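Local coordinates for protein yeast Cdc13 OB4 (Candida glabrata, PDB 3RMH) that forms a dimer through the fourth OB fold of the telomere protein Cdc13, a pairing that assists the whole protein's binding to DNA, at the interface of chains A and B. Coordinates in Å, arbitrary orientation; residue numbers count along the deposited sequence, not the author numbering. Chains: chain A/B, Yeast Cdc13 OB4.

Contact 1: the interface of chains A and B. Residues chain A 113-115; chain B 37, 56, 61-62, 67.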
ATOM      1  N   ARG A 113     -14.477   0.263  -4.141  1.00 60.79           N
ATOM      2  CA  ARG A 113     -14.284   1.569  -4.770  1.00 46.61           C
ATOM      3  C   ARG A 113     -12.798   1.880  -5.041  1.00 37.84           C
ATOM      4  O   ARG A 113     -12.474   2.807  -5.780  1.00 40.00           O
ATOM      5  CB  ARG A 113     -14.936   2.684  -3.957  1.00 58.98           C
ATOM      6  CG  ARG A 113     -15.921   3.518  -4.775  1.00 62.54           C
ATOM      7  CD  ARG A 113     -17.013   2.649  -5.402  1.00 63.76           C
ATOM      8  NE  ARG A 113     -17.383   3.120  -6.735  1.00 68.84           N
ATOM      9  CZ  ARG A 113     -17.823   2.331  -7.713  1.00 71.75           C
ATOM     10  NH1 ARG A 113     -17.952   1.026  -7.509  1.00 73.01           N
ATOM     11  NH2 ARG A 113     -18.131   2.846  -8.897  1.00 70.78           N
ATOM     12  N   ILE A 114     -11.904   1.105  -4.439  1.00 35.12           N
ATOM     13  CA  ILE A 114     -10.470   1.228  -4.718  1.00 28.30           C
ATOM     14  C   ILE A 114     -10.106   0.314  -5.887  1.00 36.24           C
ATOM     15  O   ILE A 114     -10.576  -0.816  -5.964  1.00 36.69           O
ATOM     16  CB  ILE A 114      -9.640   0.863  -3.473  1.00 30.86           C
ATOM     17  CG1 ILE A 114      -9.888   1.893  -2.365  1.00 41.00           C
ATOM     18  CG2 ILE A 114      -8.140   0.785  -3.797  1.00 34.88           C
ATOM     19  CD1 ILE A 114      -9.571   1.396  -0.973  1.00 43.59           C
ATOM     20  N   ILE A 115      -9.306   0.819  -6.814  1.00 26.76           N
ATOM     21  CA  ILE A 115      -8.824  -0.004  -7.912  1.00 29.53           C
ATOM     22  C   ILE A 115      -7.710  -0.902  -7.413  1.00 30.46           C
ATOM     23  O   ILE A 115      -6.793  -0.451  -6.735  1.00 29.29           O
ATOM     24  CB  ILE A 115      -8.293   0.841  -9.077  1.00 25.47           C
ATOM     25  CG1 ILE A 115      -9.461   1.545  -9.773  1.00 36.88           C
ATOM     26  CG2 ILE A 115      -7.566  -0.051 -10.083  1.00 30.68           C
ATOM     27  CD1 ILE A 115      -9.037   2.583 -10.772  1.00 46.70           C
TER
ATOM     28  N   ILE B  37     -10.401   5.848   4.655  1.00 23.55           N
ATOM     29  CA  ILE B  37     -11.277   4.913   3.944  1.00 29.54           C
ATOM     30  C   ILE B  37     -11.034   3.443   4.252  1.00 34.00           C
ATOM     31  O   ILE B  37     -11.839   2.599   3.902  1.00 32.15           O
ATOM     32  CB  ILE B  37     -11.204   5.107   2.433  1.00 28.59           C
ATOM     33  CG1 ILE B  37      -9.749   4.990   1.964  1.00 31.61           C
ATOM     34  CG2 ILE B  37     -11.820   6.450   2.059  1.00 33.76           C
ATOM     35  CD1 ILE B  37      -9.605   4.964   0.470  1.00 38.14           C
ATOM     36  N   PRO B  56     -14.710   9.142  -3.704  1.00 38.40           N
ATOM     37  CA  PRO B  56     -14.959   9.128  -5.152  1.00 36.41           C
ATOM     38  C   PRO B  56     -16.427   9.399  -5.501  1.00 50.80           C
ATOM     39  O   PRO B  56     -17.319   8.950  -4.776  1.00 45.91           O
ATOM     40  CB  PRO B  56     -14.548   7.709  -5.569  1.00 40.42           C
ATOM     41  CG  PRO B  56     -14.631   6.893  -4.317  1.00 43.91           C
ATOM     42  CD  PRO B  56     -14.279   7.830  -3.192  1.00 41.19           C
ATOM     43  N   TYR B  61     -13.895   5.400  -9.322  1.00 40.89           N
ATOM     44  CA  TYR B  61     -12.971   4.586  -8.543  1.00 38.47           C
ATOM     45  C   TYR B  61     -11.791   5.434  -8.069  1.00 34.72           C
ATOM     46  O   TYR B  61     -11.483   6.468  -8.664  1.00 38.91           O
ATOM     47  CB  TYR B  61     -12.442   3.410  -9.385  1.00 40.31           C
ATOM     48  CG  TYR B  61     -13.518   2.444  -9.805  1.00 39.40           C
ATOM     49  CD1 TYR B  61     -13.930   1.425  -8.956  1.00 40.02           C
ATOM     50  CD2 TYR B  61     -14.140   2.562 -11.044  1.00 43.38           C
ATOM     51  CE1 TYR B  61     -14.925   0.547  -9.326  1.00 57.47           C
ATOM     52  CE2 TYR B  61     -15.138   1.686 -11.427  1.00 53.68           C
ATOM     53  CZ  TYR B  61     -15.525   0.680 -10.563  1.00 60.59           C
ATOM     54  OH  TYR B  61     -16.515  -0.200 -10.929  1.00 65.45           O
ATOM     55  N   VAL B  62     -11.133   5.000  -7.002  1.00 29.75           N
ATOM     56  CA  VAL B  62      -9.906   5.674  -6.561  1.00 28.98           C
ATOM     57  C   VAL B  62      -8.654   4.874  -6.951  1.00 30.91           C
ATOM     58  O   VAL B  62      -8.494   3.705  -6.579  1.00 32.78           O
ATOM     59  CB  VAL B  62      -9.904   5.957  -5.042  1.00 36.56           C
ATOM     60  CG1 VAL B  62     -10.055   4.673  -4.270  1.00 43.06           C
ATOM     61  CG2 VAL B  62      -8.626   6.675  -4.622  1.00 28.83           C
ATOM     62  N   ILE B  67      -4.165   7.453  -2.946  1.00 23.49           N
ATOM     63  CA  ILE B  67      -4.310   6.939  -1.597  1.00 22.24           C
ATOM     64  C   ILE B  67      -2.980   7.019  -0.861  1.00 23.72           C
ATOM     65  O   ILE B  67      -1.970   6.535  -1.357  1.00 23.91           O
ATOM     66  CB  ILE B  67      -4.766   5.468  -1.630  1.00 23.85           C
ATOM     67  CG1 ILE B  67      -6.179   5.372  -2.240  1.00 23.67           C
ATOM     68  CG2 ILE B  67      -4.763   4.869  -0.222  1.00 27.32           C
ATOM     69  CD1 ILE B  67      -6.562   3.946  -2.668  1.00 27.47           C
TER

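Contact 2: the interface of chains A and B. Residues chain A 56, 60-62; chain B 23, 113-115.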
ATOM      1  N   PRO A  56      16.140   0.044  -5.920  1.00 34.98           N
ATOM      2  CA  PRO A  56      16.786   1.299  -5.507  1.00 30.61           C
ATOM      3  C   PRO A  56      18.313   1.197  -5.397  1.00 41.03           C
ATOM      4  O   PRO A  56      18.821   0.236  -4.820  1.00 40.81           O
ATOM      5  CB  PRO A  56      16.192   1.564  -4.118  1.00 35.38           C
ATOM      6  CG  PRO A  56      15.713   0.225  -3.639  1.00 43.40           C
ATOM      7  CD  PRO A  56      15.247  -0.491  -4.878  1.00 34.25           C
ATOM      8  N   LYS A  60      19.502   5.437  -2.298  1.00 46.25           N
ATOM      9  CA  LYS A  60      18.148   5.861  -2.674  1.00 46.70           C
ATOM     10  C   LYS A  60      16.971   5.148  -1.985  1.00 44.38           C
ATOM     11  O   LYS A  60      17.146   4.199  -1.221  1.00 43.01           O
ATOM     12  CB  LYS A  60      17.984   5.751  -4.194  1.00 46.87           C
ATOM     13  CG  LYS A  60      19.185   6.229  -4.995  1.00 57.31           C
ATOM     14  CD  LYS A  60      19.431   7.724  -4.841  1.00 63.88           C
ATOM     15  CE  LYS A  60      20.567   8.180  -5.761  1.00 68.88           C
ATOM     16  NZ  LYS A  60      20.921   9.621  -5.590  1.00 67.20           N
ATOM     17  N   TYR A  61      15.763   5.616  -2.292  1.00 33.09           N
ATOM     18  CA  TYR A  61      14.529   5.066  -1.729  1.00 28.28           C
ATOM     19  C   TYR A  61      13.488   4.871  -2.824  1.00 28.72           C
ATOM     20  O   TYR A  61      13.582   5.482  -3.889  1.00 36.21           O
ATOM     21  CB  TYR A  61      13.955   6.023  -0.671  1.00 36.24           C
ATOM     22  CG  TYR A  61      14.764   6.096   0.609  1.00 32.01           C
ATOM     23  CD1 TYR A  61      14.613   5.132   1.603  1.00 42.02           C
ATOM     24  CD2 TYR A  61      15.663   7.132   0.830  1.00 43.63           C
ATOM     25  CE1 TYR A  61      15.345   5.192   2.771  1.00 52.63           C
ATOM     26  CE2 TYR A  61      16.410   7.197   2.005  1.00 50.33           C
ATOM     27  CZ  TYR A  61      16.240   6.222   2.966  1.00 52.23           C
ATOM     28  OH  TYR A  61      16.961   6.274   4.133  1.00 65.65           O
ATOM     29  N   VAL A  62      12.506   4.011  -2.559  1.00 28.10           N
ATOM     30  CA  VAL A  62      11.374   3.816  -3.455  1.00 28.55           C
ATOM     31  C   VAL A  62      10.141   4.544  -2.891  1.00 28.37           C
ATOM     32  O   VAL A  62       9.688   4.249  -1.784  1.00 28.72           O
ATOM     33  CB  VAL A  62      11.023   2.321  -3.629  1.00 25.22           C
ATOM     34  CG1 VAL A  62      10.041   2.147  -4.766  1.00 24.99           C
ATOM     35  CG2 VAL A  62      12.284   1.495  -3.902  1.00 30.18           C
TER
ATOM     36  N   GLN B  23      10.449  11.181  -4.038  1.00 32.10           N
ATOM     37  CA  GLN B  23      11.497  10.167  -4.107  1.00 45.17           C
ATOM     38  C   GLN B  23      12.492  10.264  -2.955  1.00 46.91           C
ATOM     39  O   GLN B  23      13.040   9.261  -2.502  1.00 46.26           O
ATOM     40  CB  GLN B  23      12.251  10.309  -5.430  1.00 53.28           C
ATOM     41  CG  GLN B  23      13.343   9.272  -5.637  1.00 67.89           C
ATOM     42  CD  GLN B  23      13.105   8.419  -6.870  1.00 72.57           C
ATOM     43  OE1 GLN B  23      12.395   8.824  -7.791  1.00 71.57           O
ATOM     44  NE2 GLN B  23      13.696   7.227  -6.891  1.00 76.28           N
ATOM     45  N   ARG B 113      14.086  -0.131   1.808  1.00 39.97           N
ATOM     46  CA  ARG B 113      14.348   1.104   1.075  1.00 39.15           C
ATOM     47  C   ARG B 113      13.051   1.756   0.619  1.00 34.45           C
ATOM     48  O   ARG B 113      13.050   2.618  -0.265  1.00 38.23           O
ATOM     49  CB  ARG B 113      15.253   0.835  -0.134  1.00 41.61           C
ATOM     50  CG  ARG B 113      16.564   0.139   0.225  1.00 42.40           C
ATOM     51  CD  ARG B 113      17.293   0.881   1.339  1.00 50.78           C
ATOM     52  NE  ARG B 113      17.672   2.230   0.932  1.00 54.47           N
ATOM     53  CZ  ARG B 113      18.346   3.080   1.697  1.00 63.12           C
ATOM     54  NH1 ARG B 113      18.720   2.727   2.921  1.00 65.07           N
ATOM     55  NH2 ARG B 113      18.645   4.286   1.237  1.00 64.70           N
ATOM     56  N   ILE B 114      11.953   1.341   1.236  1.00 29.65           N
ATOM     57  CA  ILE B 114      10.636   1.835   0.869  1.00 27.69           C
ATOM     58  C   ILE B 114      10.297   3.029   1.755  1.00 34.44           C
ATOM     59  O   ILE B 114      10.508   3.001   2.968  1.00 29.95           O
ATOM     60  CB  ILE B 114       9.560   0.748   1.057  1.00 35.05           C
ATOM     61  CG1 ILE B 114       9.889  -0.483   0.200  1.00 43.89           C
ATOM     62  CG2 ILE B 114       8.175   1.296   0.722  1.00 32.97           C
ATOM     63  CD1 ILE B 114       8.755  -1.492   0.106  1.00 38.11           C
ATOM     64  N   ILE B 115       9.786   4.092   1.156  1.00 26.13           N
ATOM     65  CA  ILE B 115       9.371   5.223   1.977  1.00 25.85           C
ATOM     66  C   ILE B 115       7.984   4.920   2.538  1.00 22.24           C
ATOM     67  O   ILE B 115       7.092   4.503   1.806  1.00 25.72           O
ATOM     68  CB  ILE B 115       9.362   6.536   1.178  1.00 31.54           C
ATOM     69  CG1 ILE B 115      10.798   7.018   0.974  1.00 35.66           C
ATOM     70  CG2 ILE B 115       8.546   7.618   1.919  1.00 31.31           C
ATOM     71  CD1 ILE B 115      10.931   8.122  -0.051  1.00 43.25           C
TER
HETATM   72  O   HOH W   1      15.771   8.338  -3.442  1.00 41.15           O

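Contact 1: the interface of chains A and B
Bends at chi2 (57°) and again at chi3 swing the chain of A:Arg113 round, so that its guanidinium comes over one face of the B:Tyr61 ring. The tyrosine in turn places CG beside its own backbone N, chi1 -63°, offering that face to the arginine. The two planes are 31° apart, so this is a tilted cation-pi contact: NH2 stands 4.0 Å from the centroid of the B:Tyr61 ring, displaced toward the rim. Farther back along the arginine, the methylene CG packs on B:Pro56 CG at 3.6 Å.

Two backbone bonds join the chains in a short parallel beta bridge, centred on A:Ile114 and B:Val62. The amide N of B:Val62 gives a nearly linear bond of 2.8 Å to A:Arg113 O, and A:Ile115 N returns one of 3.0 Å to B:Val62 O.

Beside the bridge the side chain of A:Ile114 runs alongside that of B:Val62, pointing the same way, with CG1 tight against B:Val62 CG1 at 3.4 Å. Beyond it, CD1 of A:Ile114 meets CD1 of B:Ile37 tip to tip at 3.8 Å, while its CG2 branch touches B:Ile67 CD1. A:Ile115 turns away and lays CG1 against B:Tyr61 CB, nearly at right angles to the tyrosine. The patch thus joins loop segments of the two OB folds, coupling backbone pairing to an apolar seam that helps hold the Cdc13 dimer together.

Contact 2: the interface of chains A and B
In this part of the Cdc13 OB4 dimer interface, A:Val62 and B:Ile114 form a parallel beta bridge between the two OB folds. Its backbone bonds run from A:Val62 N to B:Arg113 O, 2.7 Å, and from B:Ile115 N to A:Val62 O, 2.9 Å.

Side-chain hydrogen bonding centres on B:Arg113, which turns the edge carrying NE and NH2 to the backbone oxygen of A:Lys60, and both donate to that atom. NE approaches A:Lys60 O nearly in line with the C=O bond at 3.0 Å, whereas NH2 reaches the same oxygen at 2.9 Å from above the carbonyl plane. That oxygen lies close to the guanidinium plane, and the paired bonds limit how far the group can rotate. Successive bends, chi2 -52° and chi3 -63°, curl the arginine back to this carbonyl.

The guanidinium also stacks on one face of the A:Tyr61 ring, with their planes 14° apart. NH2 sits 3.7 Å from the centroid of the A:Tyr61 ring, and A:Tyr61 CE1 lies over the centre of the guanidinium. NH2 therefore serves both the carbonyl bond and the cation-pi contact.

Apolar packing involves the arginine stem and the tyrosine CB. A:Pro56 CG rests on B:Arg113 CB at 3.6 Å, and B:Ile115 brings CG1 and CD1 against A:Tyr61 CB, crossing the tyrosine at about a right angle.

Water 1 adds an indirect connection, bridging A:Tyr61 N and B:Gln23 O, with 3.0 Å from the water to B:Gln23 O.

Contact 1 and contact 2 are twin patches of the two-fold Cdc13 OB4 interface, with their C-alpha centres about 24 Å apart. Each chain supplies 113-115 to one patch and residues from the segment 56-62 to the other, so the same paired segments are used twice with the chains exchanged. The local arrangements differ: the arginine has different torsions in the two patches, its plane is more nearly parallel to the tyrosine ring in contact 2, and A:Val62 and B:Val62 differ in their first torsions. The dimer is thus tied at two places, which suggests that the side chains can settle somewhat differently around the same backbone pairing.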